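PDB 6Q64: endoglycosidase from Bacteroides thetaiotaomicron, which probably hydrolyses O-glycosidic bonds in complex N-glycans as an endo-acting member of glycoside hydrolase family 18. Local coordinates for residues W104-Y109 with A129-I134. The protein carries 1 engineered substitution. Sequence-based numbering, arbitrary orientation.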
loop_
_atom_site.group_PDB
_atom_site.type_symbol
_atom_site.label_atom_id
_atom_site.label_comp_id
_atom_site.label_asym_id
_atom_site.label_seq_id
_atom_site.Cartn_x
_atom_site.Cartn_y
_atom_site.Cartn_z
ATOM N N TRP A 104 6.543 -5.930 -1.868
ATOM C CA TRP A 104 6.809 -6.517 -3.206
ATOM C C TRP A 104 7.769 -7.706 -3.053
ATOM O O TRP A 104 8.973 -7.478 -2.745
ATOM C CB TRP A 104 7.352 -5.478 -4.202
ATOM C CG TRP A 104 7.349 -5.999 -5.604
ATOM C CD1 TRP A 104 8.397 -6.560 -6.280
ATOM C CD2 TRP A 104 6.206 -6.085 -6.473
ATOM N NE1 TRP A 104 7.995 -6.960 -7.526
ATOM C CE2 TRP A 104 6.655 -6.688 -7.675
ATOM C CE3 TRP A 104 4.856 -5.707 -6.363
ATOM C CZ2 TRP A 104 5.789 -6.912 -8.758
ATOM C CZ3 TRP A 104 4.007 -5.927 -7.434
ATOM C CH2 TRP A 104 4.470 -6.521 -8.617
ATOM N N GLY A 105 7.225 -8.918 -3.218
ATOM C CA GLY A 105 7.998 -10.150 -3.418
ATOM C C GLY A 105 7.942 -11.073 -2.215
ATOM O O GLY A 105 7.901 -12.313 -2.433
ATOM N N THR A 106 7.957 -10.540 -0.989
ATOM C CA THR A 106 8.076 -11.395 0.222
ATOM C C THR A 106 6.750 -12.105 0.441
ATOM O O THR A 106 5.733 -11.482 0.182
ATOM C CB THR A 106 8.485 -10.611 1.467
ATOM O OG1 THR A 106 7.331 -9.832 1.778
ATOM C CG2 THR A 106 9.748 -9.794 1.265
ATOM N N ARG A 107 6.787 -13.360 0.881
ATOM C CA ARG A 107 5.616 -14.276 0.937
ATOM C C ARG A 107 5.483 -14.803 2.362
ATOM O O ARG A 107 4.502 -14.485 3.021
ATOM C CB ARG A 107 5.777 -15.419 -0.081
ATOM C CG ARG A 107 4.557 -15.652 -0.968
ATOM C CD ARG A 107 3.969 -14.345 -1.510
ATOM N NE ARG A 107 4.318 -14.013 -2.891
ATOM C CZ ARG A 107 4.528 -12.781 -3.372
ATOM N NH1 ARG A 107 4.473 -11.704 -2.598
ATOM N NH2 ARG A 107 4.817 -12.630 -4.650
ATOM N N GLY A 108 6.461 -15.576 2.809
ATOM C CA GLY A 108 6.499 -16.114 4.174
ATOM C C GLY A 108 7.931 -16.354 4.584
ATOM O O GLY A 108 8.802 -15.566 4.160
ATOM N N TYR A 109 8.145 -17.383 5.400
ATOM C CA TYR A 109 9.478 -17.810 5.887
ATOM C C TYR A 109 10.357 -16.592 6.238
ATOM O O TYR A 109 11.470 -16.538 5.686
ATOM C CB TYR A 109 10.142 -18.629 4.781
ATOM C CG TYR A 109 9.495 -19.950 4.435
ATOM C CD1 TYR A 109 9.611 -21.034 5.294
ATOM C CD2 TYR A 109 8.862 -20.158 3.216
ATOM C CE1 TYR A 109 9.086 -22.276 4.977
ATOM C CE2 TYR A 109 8.327 -21.394 2.883
ATOM C CZ TYR A 109 8.439 -22.453 3.770
ATOM O OH TYR A 109 7.917 -23.677 3.489
ATOM N N ALA A 129 3.050 -2.858 7.704
ATOM C CA ALA A 129 3.539 -3.614 6.538
ATOM C C ALA A 129 2.471 -4.598 6.077
ATOM O O ALA A 129 1.918 -5.353 6.927
ATOM C CB ALA A 129 4.830 -4.304 6.885
ATOM N N LEU A 130 2.204 -4.586 4.770
ATOM C CA LEU A 130 1.140 -5.406 4.144
ATOM C C LEU A 130 1.762 -6.507 3.308
ATOM O O LEU A 130 2.648 -6.200 2.511
ATOM C CB LEU A 130 0.314 -4.512 3.219
ATOM C CG LEU A 130 -0.399 -3.352 3.887
ATOM C CD1 LEU A 130 -1.379 -2.750 2.909
ATOM C CD2 LEU A 130 -1.106 -3.800 5.164
ATOM N N LEU A 131 1.198 -7.699 3.384
ATOM C CA LEU A 131 1.381 -8.691 2.305
ATOM C C LEU A 131 0.691 -8.158 1.058
ATOM O O LEU A 131 -0.189 -7.342 1.200
ATOM C CB LEU A 131 0.823 -10.044 2.737
ATOM C CG LEU A 131 1.832 -10.904 3.483
ATOM C CD1 LEU A 131 1.434 -12.370 3.423
ATOM C CD2 LEU A 131 3.239 -10.711 2.921
ATOM N N CYS A 132 1.106 -8.632 -0.105
ATOM C CA CYS A 132 0.736 -8.083 -1.416
ATOM C C CYS A 132 1.093 -9.068 -2.513
ATOM O O CYS A 132 2.151 -9.658 -2.423
ATOM C CB CYS A 132 1.522 -6.830 -1.728
ATOM S SG CYS A 132 1.088 -6.201 -3.361
ATOM N N TRP A 133 0.235 -9.187 -3.517
ATOM C CA TRP A 133 0.389 -10.081 -4.693
ATOM C C TRP A 133 -0.915 -10.063 -5.481
ATOM O O TRP A 133 -1.947 -9.758 -4.878
ATOM C CB TRP A 133 0.786 -11.504 -4.298
ATOM C CG TRP A 133 -0.247 -12.351 -3.615
ATOM C CD1 TRP A 133 -1.384 -12.850 -4.173
ATOM C CD2 TRP A 133 -0.177 -12.925 -2.293
ATOM N NE1 TRP A 133 -2.045 -13.657 -3.285
ATOM C CE2 TRP A 133 -1.332 -13.716 -2.116
ATOM C CE3 TRP A 133 0.719 -12.822 -1.218
ATOM C CZ2 TRP A 133 -1.603 -14.398 -0.927
ATOM C CZ3 TRP A 133 0.456 -13.503 -0.045
ATOM C CH2 TRP A 133 -0.690 -14.287 0.098
ATOM N N ILE A 134 -0.817 -10.361 -6.775
ATOM C CA ILE A 134 -1.914 -10.241 -7.773
ATOM C C ILE A 134 -2.990 -11.256 -7.410
ATOM O O ILE A 134 -2.654 -12.407 -7.114
ATOM C CB ILE A 134 -1.428 -10.444 -9.220
ATOM C CG1 ILE A 134 -0.726 -9.194 -9.756
ATOM C CG2 ILE A 134 -2.588 -10.865 -10.120
ATOM C CD1 ILE A 134 0.076 -9.445 -11.022
#
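R107 reaches L131, C132 and W133, and T106 touches L131, where the loop after strand 100-102 of this TIM barrel folds against the next strand, 128-135. The loop leaves the C-terminal end of its strand, the side that carries the active site in TIM-barrel enzymes. Near its start W104 turns its ring to Y333 and H334 in edge-to-face contacts. G105 follows at positive phi, 109°, where a side chain would jam against the preceding carbonyl. T106 then brings its backbone O to 3.8 Å from L131 CD2, and R107 O sits 3.7 Å from L131 CD1, so the leucine's two methyls meet successive carbonyls. R107 does most of the rest. Its CB starts away from the strand, but the chain bends at chi2 and chi3, and its end comes back to the strand. G105 O lies 3.4 Å above the centre of one face of the R107 guanidinium; W133 CB sits over the opposite face, offset toward the rim. R107 NH1 makes a weak hydrogen bond to T106 O at 3.1 Å, bent to 127°, and comes close to C132 O at an angle too poor for bonding. R107 NE is hydrogen-bonded to Q141 OE1, tying the guanidinium to another loop. The guanidinium and indole planes stand 61° apart, and R107 CD approaches W133 CE3 obliquely, at 3.6 Å.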